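Local coordinates for protein N-acylethanolamine-hydrolyzing acid amidase subunit beta (PDB 6DY3) that probably hydrolyses bioactive fatty acid amides such as N-palmitoylethanolamine to free fatty acids and ethanolamine, as the beta subunit of a self-cleaving lysosomal amidase, at residues C1-S9 / I14-D22; G62-R71 / F119-I129. One frame throughout, in Å; residues are numbered along the deposited sequence.

Interaction 1 of 2, residues C1-S9 / I14-D22; sequences CTSIVAQNS and IHGRNLDYD
Thr2 to Ala6 and Ile14 to Asn18 form an antiparallel hairpin, the strand axes 4.6 Å apart and 172° between their directions. Thr2–Asn18, Ile4–Gly16 and Ala6–Ile14 are hydrogen-bonded pairs, each joined by two N-H to C=O bonds; Ser3–Arg17 and Val5–His15 are the non-hydrogen-bonded pairs. On the face carrying Ser3, Val5, His15 and Arg17, Val5 CG2 sits over the centre of the His15 ring, 4.0 Å from its centroid, a CH-pi contact. Arg17 bends at its second torsion (chi2 -93°), bringing NH2, which donates to Leu68 O, within 3.3 Å of Cys1 SG at the guanidinium edge. Leu19 CD1 lies over one guanidinium face; Ser3 OG, which bonds to Ser67 OG, lies farther off over the other. Two donors grip Asn18 O from opposite faces of its carbonyl plane, Thr2 N and Arg17 NE, each at 3.0 Å. Cys1 N meets Asp20 OD1 from above the carboxylate plane in a salt bridge of 3.1 Å; Asp20 is steadied by Arg174 and Thr209. Cys1 is by similarity the nucleophile; the contact holds its amine by a salt bridge and sets the sulfur beside the Arg17 guanidinium, consistent with the active site of an N-terminal nucleophile (Ntn) hydrolase.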
# COMPACT_ATOMS: atom_id res chain seq x y z
N CYS B 1 1.48 -8.38 5.56
CA CYS B 1 0.37 -7.54 5.15
C CYS B 1 -0.95 -8.27 5.28
O CYS B 1 -1.09 -9.41 4.83
CB CYS B 1 0.55 -7.07 3.71
SG CYS B 1 1.98 -6.03 3.50
N THR B 2 -1.93 -7.61 5.88
CA THR B 2 -3.29 -8.13 6.01
C THR B 2 -4.25 -7.02 5.64
O THR B 2 -4.27 -5.97 6.29
CB THR B 2 -3.56 -8.63 7.44
OG1 THR B 2 -2.56 -9.58 7.82
CG2 THR B 2 -4.94 -9.28 7.54
N SER B 3 -5.04 -7.24 4.59
CA SER B 3 -6.06 -6.30 4.17
C SER B 3 -7.42 -6.94 4.36
O SER B 3 -7.65 -8.07 3.92
CB SER B 3 -5.87 -5.89 2.71
OG SER B 3 -4.71 -5.08 2.56
N ILE B 4 -8.33 -6.20 4.99
CA ILE B 4 -9.67 -6.68 5.30
C ILE B 4 -10.67 -5.65 4.81
O ILE B 4 -10.45 -4.44 4.94
CB ILE B 4 -9.85 -6.94 6.81
CG1 ILE B 4 -8.76 -7.86 7.34
CG2 ILE B 4 -11.24 -7.53 7.08
CD1 ILE B 4 -8.78 -8.04 8.85
N VAL B 5 -11.76 -6.14 4.22
CA VAL B 5 -12.91 -5.32 3.86
C VAL B 5 -14.16 -6.02 4.37
O VAL B 5 -14.33 -7.22 4.15
CB VAL B 5 -12.99 -5.08 2.34
CG1 VAL B 5 -14.39 -4.60 1.93
CG2 VAL B 5 -11.95 -4.07 1.94
N ALA B 6 -15.04 -5.26 5.04
CA ALA B 6 -16.25 -5.82 5.62
C ALA B 6 -17.40 -4.83 5.48
O ALA B 6 -17.21 -3.62 5.62
CB ALA B 6 -16.05 -6.17 7.11
N GLN B 7 -18.59 -5.35 5.20
CA GLN B 7 -19.81 -4.55 5.15
C GLN B 7 -20.77 -5.04 6.23
O GLN B 7 -21.16 -6.21 6.23
CB GLN B 7 -20.46 -4.62 3.77
CG GLN B 7 -21.64 -3.69 3.63
CD GLN B 7 -22.26 -3.70 2.25
OE1 GLN B 7 -21.92 -4.53 1.40
NE2 GLN B 7 -23.15 -2.76 2.00
N ASN B 8 -21.14 -4.14 7.14
CA ASN B 8 -21.98 -4.54 8.26
C ASN B 8 -23.44 -4.58 7.81
O ASN B 8 -23.78 -4.34 6.65
CB ASN B 8 -21.79 -3.59 9.44
CG ASN B 8 -22.16 -2.16 9.12
OD1 ASN B 8 -22.85 -1.88 8.15
ND2 ASN B 8 -21.70 -1.23 9.96
N SER B 9 -24.33 -4.89 8.76
CA SER B 9 -25.75 -5.00 8.45
C SER B 9 -26.32 -3.66 7.99
O SER B 9 -27.17 -3.61 7.09
CB SER B 9 -26.51 -5.51 9.67
OG SER B 9 -26.02 -6.77 10.08
N ILE B 14 -16.11 -1.07 5.79
CA ILE B 14 -14.91 -0.75 6.56
C ILE B 14 -13.71 -1.44 5.92
O ILE B 14 -13.78 -2.62 5.56
CB ILE B 14 -15.06 -1.17 8.04
CG1 ILE B 14 -16.24 -0.44 8.69
CG2 ILE B 14 -13.78 -0.87 8.81
CD1 ILE B 14 -17.55 -1.20 8.62
N HIS B 15 -12.61 -0.70 5.82
CA HIS B 15 -11.38 -1.20 5.20
C HIS B 15 -10.28 -1.15 6.24
O HIS B 15 -9.86 -0.07 6.67
CB HIS B 15 -11.01 -0.36 3.98
CG HIS B 15 -9.89 -0.93 3.17
ND1 HIS B 15 -9.67 -0.59 1.85
CD2 HIS B 15 -8.92 -1.82 3.49
CE1 HIS B 15 -8.62 -1.24 1.40
NE2 HIS B 15 -8.15 -1.99 2.37
N GLY B 16 -9.80 -2.33 6.65
CA GLY B 16 -8.72 -2.44 7.61
C GLY B 16 -7.46 -2.95 6.93
O GLY B 16 -7.53 -3.78 6.01
N ARG B 17 -6.31 -2.49 7.40
CA ARG B 17 -5.06 -2.82 6.73
C ARG B 17 -3.92 -2.82 7.74
O ARG B 17 -3.69 -1.83 8.43
CB ARG B 17 -4.76 -1.82 5.61
CG ARG B 17 -3.83 -2.36 4.54
CD ARG B 17 -2.38 -2.02 4.81
NE ARG B 17 -1.49 -2.99 4.18
CZ ARG B 17 -1.05 -2.91 2.93
NH1 ARG B 17 -1.40 -1.90 2.16
NH2 ARG B 17 -0.24 -3.85 2.47
N ASN B 18 -3.19 -3.93 7.79
CA ASN B 18 -1.93 -4.02 8.51
C ASN B 18 -0.81 -4.13 7.50
O ASN B 18 -0.93 -4.86 6.51
CB ASN B 18 -1.91 -5.23 9.45
CG ASN B 18 -2.60 -4.98 10.77
OD1 ASN B 18 -3.24 -3.95 10.96
ND2 ASN B 18 -2.48 -5.93 11.69
N LEU B 19 0.27 -3.40 7.74
CA LEU B 19 1.45 -3.44 6.88
C LEU B 19 2.57 -4.16 7.63
O LEU B 19 3.06 -3.66 8.65
CB LEU B 19 1.89 -2.04 6.47
CG LEU B 19 3.04 -2.06 5.46
CD1 LEU B 19 2.48 -2.05 4.05
CD2 LEU B 19 4.00 -0.90 5.69
N ASP B 20 2.97 -5.32 7.13
CA ASP B 20 4.10 -6.06 7.68
C ASP B 20 5.32 -5.87 6.78
O ASP B 20 5.25 -6.07 5.56
CB ASP B 20 3.77 -7.55 7.83
CG ASP B 20 2.58 -7.79 8.78
OD1 ASP B 20 1.85 -8.78 8.57
OD2 ASP B 20 2.38 -7.00 9.72
N TYR B 21 6.44 -5.49 7.39
CA TYR B 21 7.64 -5.10 6.67
C TYR B 21 8.83 -5.65 7.43
O TYR B 21 8.93 -5.46 8.64
CB TYR B 21 7.72 -3.58 6.58
CG TYR B 21 8.51 -3.02 5.43
CD1 TYR B 21 7.95 -2.90 4.16
CD2 TYR B 21 9.81 -2.56 5.62
CE1 TYR B 21 8.67 -2.37 3.11
CE2 TYR B 21 10.54 -2.01 4.57
CZ TYR B 21 9.96 -1.92 3.32
OH TYR B 21 10.69 -1.38 2.28
N ASP B 22 9.73 -6.35 6.72
CA ASP B 22 10.87 -6.97 7.38
C ASP B 22 11.76 -5.94 8.04
O ASP B 22 12.33 -6.19 9.11
CB ASP B 22 11.67 -7.79 6.37
CG ASP B 22 12.55 -8.82 7.04
OD1 ASP B 22 13.73 -8.51 7.29
OD2 ASP B 22 12.04 -9.92 7.32
O HOH W 1 -0.77 -8.75 9.25

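Interaction 2 of 2, residues G62-R71 / F119-I129; sequences GEYSVSLNAR and FSPSYIIVAGI
Ser65, Ser67 and Asn69 pair with Ala127, Ile125 and Tyr123 through six backbone hydrogen bonds, two to each pair, which hold the strands antiparallel at 163° with axes 4.6 Å apart. Val66–Val126 and Leu68–Ile124 are the non-hydrogen-bonded pairs, and their side chains make an apolar face: Val66 CG2 meets Ile124 CG2 at 3.7 Å, the two side chains running alongside each other, while Leu68 CD1 reaches across to Ile124 CG1 at 3.9 Å and to the edge of the Phe119 ring. Ser65, Ser67, Asn69, Tyr123, Ile125 and Ala127 occupy the other face, where Ile125 CD1 touches the amide of Asn69, whose OD1 bonds to Ser3 OG, and Ser65 OG lies 3.5 Å from Ala127 CB. At one end, Arg71 leaves the backbone with CG anti to N (chi1 -164°) and stays extended as far as NE, a straight chain that crosses the Tyr123 side chain at about a right angle. Arg71 CD lies over a face of that ring, 4.1 Å from the centroid, with guanidinium and ring planes 35° apart. Farther out, Asp165 forms a salt bridge with Arg71 NE, Asn140 accepts from NH1, and Tyr123 OH bonds to Phe164 O. With an alanine here in place of Arg71, Asp165 would probably be left without its mate and the Tyr123 ring without the chain that crosses its face. Helices 92-102 and 106-113 cover the apolar face, through Val92 on Leu68 and Phe113 on Val66 and Ile124. His15 lies against the opposite face, bonding to Ser65 OG and Ser67 OG, and the Asn69 side chain is about 4 Å from that of Cys1, nearest atoms. A central strand pair between helices and a second antiparallel sheet is characteristic of the alpha-beta-beta-alpha sandwich of Ntn hydrolases.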
# COMPACT_ATOMS: atom_id res chain seq x y z
N GLY B 62 -14.85 9.87 0.45
CA GLY B 62 -16.23 9.79 0.05
C GLY B 62 -16.54 8.78 -1.03
O GLY B 62 -17.72 8.51 -1.28
N GLU B 63 -15.54 8.20 -1.68
CA GLU B 63 -15.77 7.35 -2.85
C GLU B 63 -15.24 5.94 -2.65
O GLU B 63 -16.01 4.98 -2.75
CB GLU B 63 -15.16 8.01 -4.09
CG GLU B 63 -15.74 9.40 -4.38
CD GLU B 63 -17.20 9.35 -4.83
OE1 GLU B 63 -17.73 8.25 -5.07
OE2 GLU B 63 -17.82 10.43 -4.93
N TYR B 64 -13.94 5.77 -2.41
CA TYR B 64 -13.40 4.43 -2.25
C TYR B 64 -12.04 4.51 -1.57
O TYR B 64 -11.40 5.56 -1.52
CB TYR B 64 -13.25 3.71 -3.59
CG TYR B 64 -12.28 4.37 -4.53
CD1 TYR B 64 -10.96 3.95 -4.61
CD2 TYR B 64 -12.68 5.43 -5.34
CE1 TYR B 64 -10.07 4.55 -5.47
CE2 TYR B 64 -11.79 6.03 -6.21
CZ TYR B 64 -10.48 5.59 -6.27
OH TYR B 64 -9.60 6.19 -7.13
N SER B 65 -11.60 3.36 -1.06
CA SER B 65 -10.27 3.21 -0.50
C SER B 65 -9.62 1.97 -1.10
O SER B 65 -10.30 1.05 -1.58
CB SER B 65 -10.30 3.11 1.04
OG SER B 65 -11.11 2.03 1.47
N VAL B 66 -8.29 1.95 -1.09
CA VAL B 66 -7.53 0.89 -1.74
C VAL B 66 -6.30 0.57 -0.90
O VAL B 66 -5.72 1.44 -0.25
CB VAL B 66 -7.12 1.27 -3.18
CG1 VAL B 66 -6.29 2.53 -3.18
CG2 VAL B 66 -6.37 0.13 -3.83
N SER B 67 -5.92 -0.71 -0.91
CA SER B 67 -4.66 -1.17 -0.34
C SER B 67 -4.11 -2.31 -1.19
O SER B 67 -4.87 -3.12 -1.73
CB SER B 67 -4.83 -1.65 1.12
OG SER B 67 -5.55 -2.87 1.19
N LEU B 68 -2.79 -2.37 -1.30
CA LEU B 68 -2.12 -3.37 -2.13
C LEU B 68 -1.29 -4.30 -1.25
O LEU B 68 -0.51 -3.84 -0.41
CB LEU B 68 -1.23 -2.72 -3.18
CG LEU B 68 -0.55 -3.70 -4.13
CD1 LEU B 68 -0.66 -3.22 -5.57
CD2 LEU B 68 0.91 -3.88 -3.73
N ASN B 69 -1.48 -5.60 -1.44
CA ASN B 69 -0.66 -6.62 -0.81
C ASN B 69 0.23 -7.26 -1.86
O ASN B 69 -0.23 -7.64 -2.94
CB ASN B 69 -1.53 -7.70 -0.15
CG ASN B 69 -2.37 -7.17 0.99
OD1 ASN B 69 -2.47 -5.96 1.20
ND2 ASN B 69 -2.99 -8.08 1.74
N ALA B 70 1.52 -7.38 -1.55
CA ALA B 70 2.40 -8.13 -2.42
C ALA B 70 1.98 -9.59 -2.43
O ALA B 70 1.44 -10.11 -1.45
CB ALA B 70 3.85 -7.99 -1.96
N ARG B 71 2.22 -10.25 -3.56
CA ARG B 71 1.82 -11.64 -3.75
C ARG B 71 3.08 -12.45 -4.02
O ARG B 71 3.77 -12.20 -5.01
CB ARG B 71 0.82 -11.77 -4.90
CG ARG B 71 0.07 -13.07 -4.95
CD ARG B 71 -0.94 -13.03 -6.08
NE ARG B 71 -1.71 -14.26 -6.18
CZ ARG B 71 -2.58 -14.50 -7.15
NH1 ARG B 71 -2.77 -13.60 -8.11
NH2 ARG B 71 -3.25 -15.65 -7.18
N PHE B 119 1.26 -6.43 -14.95
CA PHE B 119 1.20 -5.85 -13.62
C PHE B 119 1.80 -6.84 -12.64
O PHE B 119 1.59 -8.05 -12.75
CB PHE B 119 -0.23 -5.50 -13.22
CG PHE B 119 -0.31 -4.51 -12.11
CD1 PHE B 119 -0.23 -3.15 -12.37
CD2 PHE B 119 -0.45 -4.93 -10.79
CE1 PHE B 119 -0.30 -2.23 -11.34
CE2 PHE B 119 -0.52 -4.02 -9.75
CZ PHE B 119 -0.44 -2.67 -10.02
N SER B 120 2.56 -6.32 -11.68
CA SER B 120 3.25 -7.17 -10.73
C SER B 120 2.21 -7.99 -9.95
O SER B 120 1.19 -7.43 -9.53
CB SER B 120 4.09 -6.33 -9.78
OG SER B 120 4.94 -7.14 -8.99
N PRO B 121 2.43 -9.29 -9.76
CA PRO B 121 1.44 -10.08 -9.01
C PRO B 121 1.23 -9.49 -7.62
O PRO B 121 2.17 -9.13 -6.92
CB PRO B 121 2.08 -11.47 -8.95
CG PRO B 121 2.98 -11.52 -10.12
CD PRO B 121 3.52 -10.13 -10.28
N SER B 122 -0.04 -9.39 -7.23
CA SER B 122 -0.39 -8.71 -6.00
C SER B 122 -1.88 -8.91 -5.76
O SER B 122 -2.60 -9.45 -6.61
CB SER B 122 -0.04 -7.22 -6.08
OG SER B 122 -0.62 -6.63 -7.22
N TYR B 123 -2.33 -8.47 -4.60
CA TYR B 123 -3.75 -8.39 -4.28
C TYR B 123 -4.10 -6.93 -4.06
O TYR B 123 -3.52 -6.27 -3.20
CB TYR B 123 -4.08 -9.20 -3.02
CG TYR B 123 -3.89 -10.69 -3.16
CD1 TYR B 123 -4.75 -11.45 -3.94
CD2 TYR B 123 -2.88 -11.34 -2.46
CE1 TYR B 123 -4.59 -12.82 -4.05
CE2 TYR B 123 -2.72 -12.71 -2.56
CZ TYR B 123 -3.57 -13.44 -3.36
OH TYR B 123 -3.41 -14.80 -3.46
N ILE B 124 -5.06 -6.44 -4.84
CA ILE B 124 -5.57 -5.08 -4.70
C ILE B 124 -6.94 -5.18 -4.05
O ILE B 124 -7.86 -5.78 -4.61
CB ILE B 124 -5.64 -4.36 -6.05
CG1 ILE B 124 -4.24 -4.29 -6.68
CG2 ILE B 124 -6.21 -2.96 -5.87
CD1 ILE B 124 -4.21 -3.73 -8.08
N ILE B 125 -7.07 -4.60 -2.86
CA ILE B 125 -8.31 -4.64 -2.09
C ILE B 125 -8.94 -3.26 -2.16
O ILE B 125 -8.31 -2.26 -1.80
CB ILE B 125 -8.05 -5.05 -0.63
CG1 ILE B 125 -7.54 -6.49 -0.56
CG2 ILE B 125 -9.30 -4.89 0.21
CD1 ILE B 125 -6.04 -6.65 -0.74
N VAL B 126 -10.18 -3.20 -2.62
CA VAL B 126 -10.89 -1.95 -2.85
C VAL B 126 -12.19 -1.98 -2.05
O VAL B 126 -12.90 -2.99 -2.05
CB VAL B 126 -11.16 -1.71 -4.35
CG1 VAL B 126 -11.64 -0.28 -4.59
CG2 VAL B 126 -9.93 -2.02 -5.18
N ALA B 127 -12.49 -0.86 -1.39
CA ALA B 127 -13.70 -0.71 -0.60
C ALA B 127 -14.49 0.49 -1.09
O ALA B 127 -13.91 1.54 -1.40
CB ALA B 127 -13.37 -0.56 0.88
N GLY B 128 -15.81 0.35 -1.16
CA GLY B 128 -16.66 1.40 -1.68
C GLY B 128 -17.67 1.93 -0.68
O GLY B 128 -17.40 1.97 0.52
N ILE B 129 -18.84 2.33 -1.18
CA ILE B 129 -19.85 2.98 -0.35
C ILE B 129 -21.21 2.32 -0.55
O ILE B 129 -22.02 2.26 0.38
CB ILE B 129 -19.92 4.49 -0.66
CG1 ILE B 129 -20.30 4.71 -2.12
CG2 ILE B 129 -18.58 5.14 -0.32
CD1 ILE B 129 -20.29 6.17 -2.56

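From the N terminus, interaction 1 comes first: the chain turns through residues 8-12 and strand 13-20 returns beside strand 2-7, closing a hairpin. Interaction 2 opens only later: after strand 64-70 the chain runs through helices 76-89, 92-102 and 106-113 before strand 122-127 pairs with it, closing a loop of 47 residues. The two contacts follow in series and neither nests nor crosses. Each belongs to a different antiparallel sheet; the centres of the two contacts lie about 10 Å apart. Between the sheets Ser3 OG makes probable hydrogen bonds to Ser67 OG (2.7 Å) and Asn69 OD1 (2.8 Å), while Val5 packs on Ile125, so the hairpin that carries the probable nucleophile is tied to the helix-backed sheet.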